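Local coordinates for Lys-gingipain W83 (Porphyromonas gingivalis, PDB 4ITC), which cleaves proteins after lysine as a secreted cysteine protease and, through adhesin domains such as the K1 domain described here, interacts with erythrocytes and albumin, at residues G31-I36 and N40-V45; G133-K138 and Y161-E166. All coordinates share one frame; numbering follows the deposited sequence.

How the interactions relate
Both interactions lie in the K1 cleaved adhesin domain, a beta sandwich, with centres about 11 Å apart. They follow one another along the chain: interaction 1 closes the hairpin of strands 29-32 and 43-48 before interaction 2 brings residues 133-138 over strand 161-171. Strands 43-48 and 161-171 are antiparallel neighbours in one sheet, joined here by a probable hydrogen bond from L164 N to V45 O (2.8 Å). A single calcium ion also unites them, since S41 and G43 of interaction 1 and D165 and E166 of interaction 2 all bind it, together with S7 and E9. The metal thus ties the hairpin to the N-terminal residues and the last strand.

Interaction 1. Residues G31-I36 and N40-V45; sequences GNAPGI and NSNGCV. With CA (calcium ion), chain C.
G31 and C44 form an antiparallel hydrogen-bonded pair, each peptide N-H reaching the other's carbonyl oxygen. The bond from G31 N to C44 O is nearly straight (177° at the hydrogen), and it and its return, C44 N to G31 O, both measure 2.9 Å. Next along the ladder, N32 and G43 make a non-hydrogen-bonded pair, where G43 CA lies 3.3 Å from G31 O as a CH...O contact. A33 N then donates to N42 O (2.8 Å). This backbone ladder is the tightly packed part of the contact. On the face of C44 it is backed by sulfur: SG meets I36 CG2 at 3.7 Å, a branch that I36 turns anti to its own backbone N. D165 of strand 161-171 touches C44, and I36 also packs on Y161 and D163.

The turn end of the hairpin is looser and open to solvent, with N32 and N42 exposed there. N32 CB still lies 3.1 Å from N42 O, but N32 directs its amide away from the opposing strand, and ND2 bonds to A33 O within its own segment, the acceptor lying close to the amide plane. Together with the cis peptide before P34 and the bond from I36 N to N32 O, this shapes the bend beyond the strand.

On either side of N42 in the sequence, S41 OG (2.4 Å) and G43 O (2.3 Å) bind calcium; S7, E9, D165 and E166 complete the protein ligands. The arrangement is a beta hairpin whose returning arm enters its strand at the calcium site of the cleaved adhesin beta sandwich.

Interaction 2. Residues G133-K138 and Y161-E166; sequences GTWRQK and YIDLDE. With CA (calcium ion), chain C.
With CG anti to its carbonyl carbon (chi1 -70°) and chi2 near 100°, W135 extends its indole from just ahead of strand 136-142 toward strand 161-171, where D163 and D165 send their CB atoms to meet it. In this beta sandwich the two strands belong to one sheet, but strand 75-83 lies between them and pairs with both, so the indole spans an intervening strand; D163 hydrogen-bonds through its backbone to C82 there, and R136 to V81.

The six-membered end of the indole does the touching. CH2 rests 3.6 Å from D163 CB and 3.9 Å from D165 CB, bridging two alternate residues on the same side of the strand. Both aspartates thus offer their methylene groups to the ring, and their carboxylates are turned by 45° and 50° from its plane. L164 N approaches the ring edge at CZ3 (4.1 Å).

Beyond the indole, D165 binds calcium through both carboxylate oxygens, and its OD2 also accepts a hydrogen bond from Y39 N. E166 follows with chi2 bent, bringing OE1 to the metal at 2.4 Å. At the E166 carbonyl, a water donates to O (2.8 Å) and weakly accepts from Q137 NE2 (3.4 Å).

Interaction 1. Residues G31-I36 and N40-V45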
ATOM      1  N   GLY A  31       7.303   1.078  -8.599  1.00 10.83           N
ATOM      2  CA  GLY A  31       6.874   1.953  -9.661  1.00 11.82           C
ATOM      3  C   GLY A  31       7.755   3.174  -9.665  1.00 12.18           C
ATOM      4  O   GLY A  31       8.240   3.601  -8.621  1.00 12.08           O
ATOM      5  N   ASN A  32       7.965   3.742 -10.840  1.00 14.46           N
ATOM      6  CA  ASN A  32       8.595   5.058 -10.876  1.00 17.44           C
ATOM      7  C   ASN A  32       8.193   5.892 -12.050  1.00 17.17           C
ATOM      8  O   ASN A  32       7.541   5.404 -12.994  1.00 16.52           O
ATOM      9  CB  ASN A  32      10.099   4.939 -10.842  1.00 19.78           C
ATOM     10  CG  ASN A  32      10.586   3.885 -11.743  1.00 23.05           C
ATOM     11  OD1 ASN A  32      10.941   2.771 -11.313  1.00 28.25           O
ATOM     12  ND2 ASN A  32      10.525   4.180 -13.034  1.00 28.32           N
ATOM     13  N   ALA A  33       8.503   7.179 -11.925  1.00 18.83           N
ATOM     14  CA  ALA A  33       8.232   8.122 -13.020  1.00 21.88           C
ATOM     15  C   ALA A  33       8.953   7.646 -14.285  1.00 21.01           C
ATOM     16  O   ALA A  33       9.996   7.011 -14.202  1.00 21.21           O
ATOM     17  CB  ALA A  33       8.681   9.524 -12.641  1.00 24.00           C
ATOM     18  N   PRO A  34       8.374   7.939 -15.482  1.00 22.06           N
ATOM     19  CA  PRO A  34       7.167   8.714 -15.693  1.00 21.33           C
ATOM     20  C   PRO A  34       5.911   7.882 -15.632  1.00 19.13           C
ATOM     21  O   PRO A  34       4.811   8.430 -15.569  1.00 22.04           O
ATOM     22  CB  PRO A  34       7.365   9.263 -17.114  1.00 22.82           C
ATOM     23  CG  PRO A  34       8.178   8.222 -17.781  1.00 22.79           C
ATOM     24  CD  PRO A  34       9.052   7.600 -16.748  1.00 24.09           C
ATOM     25  N   GLY A  35       6.051   6.556 -15.626  1.00 16.77           N
ATOM     26  CA  GLY A  35       4.850   5.732 -15.649  1.00 14.99           C
ATOM     27  C   GLY A  35       4.038   5.829 -14.388  1.00 14.66           C
ATOM     28  O   GLY A  35       2.837   5.946 -14.428  1.00 14.82           O
ATOM     29  N   ILE A  36       4.730   5.687 -13.273  1.00 13.96           N
ATOM     30  CA  ILE A  36       4.075   5.557 -11.982  1.00 14.71           C
ATOM     31  C   ILE A  36       4.864   6.356 -10.964  1.00 15.52           C
ATOM     32  O   ILE A  36       5.633   5.788 -10.172  1.00 14.04           O
ATOM     33  CB  ILE A  36       3.954   4.075 -11.546  1.00 15.26           C
ATOM     34  CG1 ILE A  36       3.441   3.172 -12.685  1.00 15.45           C
ATOM     35  CG2 ILE A  36       3.080   3.943 -10.285  1.00 15.25           C
ATOM     36  CD1 ILE A  36       3.450   1.721 -12.367  1.00 16.71           C
ATOM     37  N   ASN A  40       5.356  13.352  -4.473  1.00 13.12           N
ATOM     38  CA  ASN A  40       6.423  14.351  -4.379  1.00 13.48           C
ATOM     39  C   ASN A  40       7.798  13.726  -4.504  1.00 13.63           C
ATOM     40  O   ASN A  40       8.742  14.105  -3.812  1.00 14.14           O
ATOM     41  CB  ASN A  40       6.260  15.164  -3.079  1.00 14.52           C
ATOM     42  CG  ASN A  40       7.199  16.371  -2.990  1.00 16.90           C
ATOM     43  OD1 ASN A  40       7.612  16.789  -1.878  1.00 19.56           O
ATOM     44  ND2 ASN A  40       7.546  16.923  -4.128  1.00 15.84           N
ATOM     45  N   SER A  41       7.899  12.743  -5.389  1.00 12.14           N
ATOM     46  CA  SER A  41       9.075  11.900  -5.528  1.00 13.03           C
ATOM     47  C   SER A  41       8.926  10.988  -6.739  1.00 13.29           C
ATOM     48  O   SER A  41       7.848  10.813  -7.233  1.00 14.68           O
ATOM     49  CB  SER A  41       9.325  11.097  -4.265  1.00 12.79           C
ATOM     50  OG  SER A  41       8.309  10.131  -4.035  1.00 12.28           O
ATOM     51  N   ASN A  42      10.039  10.348  -7.107  0.50 14.54           N
ATOM     52  CA  ASN A  42      10.201   9.572  -8.333  0.50 14.43           C
ATOM     53  C   ASN A  42       9.699   8.112  -8.272  0.50 13.11           C
ATOM     54  O   ASN A  42       9.365   7.489  -9.287  0.50 12.85           O
ATOM     55  CB  ASN A  42      11.712   9.540  -8.622  0.50 15.84           C
ATOM     56  CG  ASN A  42      12.042   9.128 -10.047  0.50 17.20           C
ATOM     57  OD1 ASN A  42      11.663   9.818 -10.996  0.50 19.63           O
ATOM     58  ND2 ASN A  42      12.788   8.036 -10.202  0.50 18.42           N
ATOM     59  N   GLY A  43       9.740   7.555  -7.082  1.00 11.37           N
ATOM     60  CA  GLY A  43       9.470   6.137  -6.852  1.00 10.96           C
ATOM     61  C   GLY A  43       8.378   5.868  -5.840  1.00 10.58           C
ATOM     62  O   GLY A  43       8.135   6.652  -4.929  1.00 10.60           O
ATOM     63  N   CYS A  44       7.676   4.767  -6.059  1.00  9.88           N
ATOM     64  CA  CYS A  44       6.639   4.304  -5.122  1.00  9.52           C
ATOM     65  C   CYS A  44       6.467   2.815  -5.298  1.00  8.99           C
ATOM     66  O   CYS A  44       7.292   2.179  -5.954  1.00  9.18           O
ATOM     67  CB  CYS A  44       5.339   5.021  -5.353  1.00 10.34           C
ATOM     68  SG  CYS A  44       4.510   4.701  -6.915  1.00 11.63           S
ATOM     69  N   VAL A  45       5.432   2.232  -4.674  1.00  8.43           N
ATOM     70  CA  VAL A  45       5.056   0.862  -4.946  1.00  8.06           C
ATOM     71  C   VAL A  45       3.597   0.827  -5.375  1.00  7.67           C
ATOM     72  O   VAL A  45       2.830   1.721  -5.083  1.00  7.66           O
ATOM     73  CB  VAL A  45       5.262  -0.068  -3.724  1.00  8.71           C
ATOM     74  CG1 VAL A  45       6.745  -0.131  -3.404  1.00  9.70           C
ATOM     75  CG2 VAL A  45       4.469   0.400  -2.535  1.00  8.65           C
TER
HETATM   76 CA    CA C1202       8.624   7.918  -3.053  1.00  9.25          CA

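Interaction 2. Residues G133-K138 and Y161-E166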
ATOM      1  N   GLY A 133      -5.142   9.506  -9.991  1.00 18.82           N
ATOM      2  CA  GLY A 133      -5.838   9.805  -8.753  1.00 18.50           C
ATOM      3  C   GLY A 133      -5.031  10.742  -7.847  1.00 17.65           C
ATOM      4  O   GLY A 133      -3.825  10.745  -7.903  1.00 19.43           O
ATOM      5  N   THR A 134      -5.712  11.520  -7.011  1.00 17.10           N
ATOM      6  CA  THR A 134      -5.035  12.410  -6.068  1.00 14.97           C
ATOM      7  C   THR A 134      -4.374  11.567  -4.974  1.00 14.17           C
ATOM      8  O   THR A 134      -5.024  10.621  -4.465  1.00 14.53           O
ATOM      9  CB  THR A 134      -6.075  13.326  -5.355  1.00 17.64           C
ATOM     10  N   TRP A 135      -3.156  11.953  -4.566  1.00 13.19           N
ATOM     11  CA  TRP A 135      -2.516  11.383  -3.356  1.00 12.38           C
ATOM     12  C   TRP A 135      -3.183  11.883  -2.100  1.00 13.19           C
ATOM     13  O   TRP A 135      -3.392  13.102  -1.940  1.00 13.76           O
ATOM     14  CB  TRP A 135      -1.042  11.706  -3.324  1.00 11.95           C
ATOM     15  CG  TRP A 135      -0.194  11.004  -4.347  1.00 11.81           C
ATOM     16  CD1 TRP A 135       0.274  11.514  -5.557  1.00 12.15           C
ATOM     17  CD2 TRP A 135       0.339   9.669  -4.252  1.00 10.95           C
ATOM     18  NE1 TRP A 135       1.031  10.580  -6.182  1.00 13.23           N
ATOM     19  CE2 TRP A 135       1.085   9.428  -5.427  1.00 11.19           C
ATOM     20  CE3 TRP A 135       0.250   8.646  -3.284  1.00 10.63           C
ATOM     21  CZ2 TRP A 135       1.746   8.211  -5.664  1.00 10.99           C
ATOM     22  CZ3 TRP A 135       0.905   7.436  -3.528  1.00 10.70           C
ATOM     23  CH2 TRP A 135       1.670   7.247  -4.713  1.00 11.24           C
ATOM     24  N   ARG A 136      -3.510  10.966  -1.200  1.00 11.42           N
ATOM     25  CA  ARG A 136      -4.043  11.272   0.119  1.00 12.46           C
ATOM     26  C   ARG A 136      -3.168  10.656   1.188  1.00 11.65           C
ATOM     27  O   ARG A 136      -2.597   9.585   0.982  1.00 10.95           O
ATOM     28  CB  ARG A 136      -5.474  10.796   0.251  1.00 15.66           C
ATOM     29  CG  ARG A 136      -6.363  11.527  -0.762  1.00 18.46           C
ATOM     30  CD  ARG A 136      -7.838  11.294  -0.495  1.00 23.59           C
ATOM     31  NE  ARG A 136      -8.156  11.623   0.901  1.00 29.81           N
ATOM     32  CZ  ARG A 136      -8.683  12.756   1.381  1.00 30.43           C
ATOM     33  NH1 ARG A 136      -9.065  13.769   0.596  1.00 31.43           N
ATOM     34  NH2 ARG A 136      -8.857  12.829   2.689  1.00 29.63           N
ATOM     35  N   GLN A 137      -3.072  11.307   2.325  1.00  9.88           N
ATOM     36  CA  GLN A 137      -2.245  10.856   3.417  1.00 10.77           C
ATOM     37  C   GLN A 137      -3.118  10.187   4.482  1.00 10.38           C
ATOM     38  O   GLN A 137      -4.212  10.654   4.793  1.00 10.78           O
ATOM     39  CB  GLN A 137      -1.453  12.012   4.015  1.00 11.72           C
ATOM     40  CG  GLN A 137      -0.438  11.492   5.014  1.00 13.70           C
ATOM     41  CD  GLN A 137       0.439  12.536   5.608  1.00 15.46           C
ATOM     42  OE1 GLN A 137      -0.044  13.604   5.948  1.00 17.36           O
ATOM     43  NE2 GLN A 137       1.736  12.219   5.783  1.00 15.99           N
ATOM     44  N   LYS A 138      -2.623   9.095   5.059  1.00  9.93           N
ATOM     45  CA  LYS A 138      -3.339   8.341   6.090  1.00 10.50           C
ATOM     46  C   LYS A 138      -2.447   8.276   7.330  1.00 10.23           C
ATOM     47  O   LYS A 138      -1.223   8.233   7.234  1.00 10.28           O
ATOM     48  CB  LYS A 138      -3.626   6.904   5.621  1.00 11.29           C
ATOM     49  CG  LYS A 138      -4.297   6.763   4.266  1.00 12.62           C
ATOM     50  CD  LYS A 138      -5.707   7.296   4.242  1.00 15.34           C
ATOM     51  CE  LYS A 138      -6.183   7.449   2.820  1.00 18.30           C
ATOM     52  NZ  LYS A 138      -7.586   7.949   2.827  1.00 20.55           N
ATOM     53  N   TYR A 161      -4.553   0.224 -10.651  1.00  7.35           N
ATOM     54  CA  TYR A 161      -3.555   0.054  -9.577  1.00  7.33           C
ATOM     55  C   TYR A 161      -3.902   0.876  -8.368  1.00  7.00           C
ATOM     56  O   TYR A 161      -4.475   1.962  -8.475  1.00  7.82           O
ATOM     57  CB  TYR A 161      -2.134   0.468  -9.941  1.00  7.67           C
ATOM     58  CG  TYR A 161      -1.565   0.150 -11.288  1.00  8.38           C
ATOM     59  CD1 TYR A 161      -2.001  -0.957 -12.038  1.00  9.03           C
ATOM     60  CD2 TYR A 161      -0.520   0.924 -11.778  1.00  9.55           C
ATOM     61  CE1 TYR A 161      -1.435  -1.214 -13.275  1.00 10.38           C
ATOM     62  CE2 TYR A 161       0.062   0.660 -13.008  1.00 10.69           C
ATOM     63  CZ  TYR A 161      -0.404  -0.407 -13.745  1.00 10.66           C
ATOM     64  OH  TYR A 161       0.141  -0.772 -14.976  1.00 13.37           O
ATOM     65  N   ILE A 162      -3.491   0.361  -7.203  1.00  7.15           N
ATOM     66  CA  ILE A 162      -3.307   1.155  -6.024  1.00  7.24           C
ATOM     67  C   ILE A 162      -1.812   1.451  -5.879  1.00  7.09           C
ATOM     68  O   ILE A 162      -0.972   0.549  -6.004  1.00  7.42           O
ATOM     69  CB  ILE A 162      -3.888   0.474  -4.742  1.00  7.40           C
ATOM     70  CG1 ILE A 162      -3.749   1.405  -3.526  1.00  8.37           C
ATOM     71  CG2 ILE A 162      -3.328  -0.910  -4.485  1.00  7.64           C
ATOM     72  CD1 ILE A 162      -4.501   0.873  -2.324  1.00  9.28           C
ATOM     73  N   ASP A 163      -1.493   2.699  -5.585  1.00  7.32           N
ATOM     74  CA  ASP A 163      -0.130   3.130  -5.375  1.00  7.56           C
ATOM     75  C   ASP A 163       0.029   3.550  -3.896  1.00  7.60           C
ATOM     76  O   ASP A 163      -0.850   4.184  -3.332  1.00  7.56           O
ATOM     77  CB  ASP A 163       0.196   4.343  -6.215  1.00  7.84           C
ATOM     78  CG  ASP A 163      -0.005   4.191  -7.717  1.00  8.76           C
ATOM     79  OD1 ASP A 163      -0.209   3.091  -8.287  1.00  8.59           O
ATOM     80  OD2 ASP A 163       0.065   5.302  -8.366  1.00 10.52           O
ATOM     81  N   LEU A 164       1.213   3.306  -3.354  0.50  7.45           N
ATOM     82  CA  LEU A 164       1.541   3.526  -1.958  0.50  7.44           C
ATOM     83  C   LEU A 164       2.937   4.134  -1.901  0.50  7.51           C
ATOM     84  O   LEU A 164       3.841   3.700  -2.636  0.50  7.02           O
ATOM     85  CB  LEU A 164       1.509   2.184  -1.192  0.50  7.67           C
ATOM     86  CG  LEU A 164       2.092   2.157   0.216  0.50  7.56           C
ATOM     87  CD1 LEU A 164       1.108   2.828   1.144  0.50  7.85           C
ATOM     88  CD2 LEU A 164       2.318   0.720   0.694  0.50  7.65           C
ATOM     89  N   ASP A 165       3.118   5.151  -1.038  1.00  7.70           N
ATOM     90  CA  ASP A 165       4.424   5.829  -0.947  1.00  8.31           C
ATOM     91  C   ASP A 165       4.662   6.417   0.424  1.00  8.93           C
ATOM     92  O   ASP A 165       3.725   6.619   1.223  1.00  8.71           O
ATOM     93  CB  ASP A 165       4.543   6.910  -2.031  1.00  8.35           C
ATOM     94  CG  ASP A 165       5.983   7.241  -2.408  1.00  9.36           C
ATOM     95  OD1 ASP A 165       6.923   6.533  -2.000  1.00  8.65           O
ATOM     96  OD2 ASP A 165       6.169   8.218  -3.174  1.00 10.05           O
ATOM     97  N   GLU A 166       5.953   6.662   0.693  1.00  9.32           N
ATOM     98  CA  GLU A 166       6.418   7.529   1.782  1.00  9.92           C
ATOM     99  C   GLU A 166       5.869   7.050   3.127  1.00  9.65           C
ATOM    100  O   GLU A 166       5.111   7.746   3.792  1.00 10.04           O
ATOM    101  CB  GLU A 166       6.032   8.956   1.480  1.00 10.67           C
ATOM    102  CG  GLU A 166       6.675   9.478   0.180  1.00 11.71           C
ATOM    103  CD  GLU A 166       8.184   9.412   0.127  1.00 12.28           C
ATOM    104  OE1 GLU A 166       8.673   9.164  -1.008  1.00 12.06           O
ATOM    105  OE2 GLU A 166       8.857   9.554   1.201  1.00 13.00           O
TER
HETATM  106 CA    CA C1202       8.624   7.918  -3.053  1.00  9.25          CA
HETATM  107  O   HOH W   1       4.069   9.759   5.501  1.00 14.26           O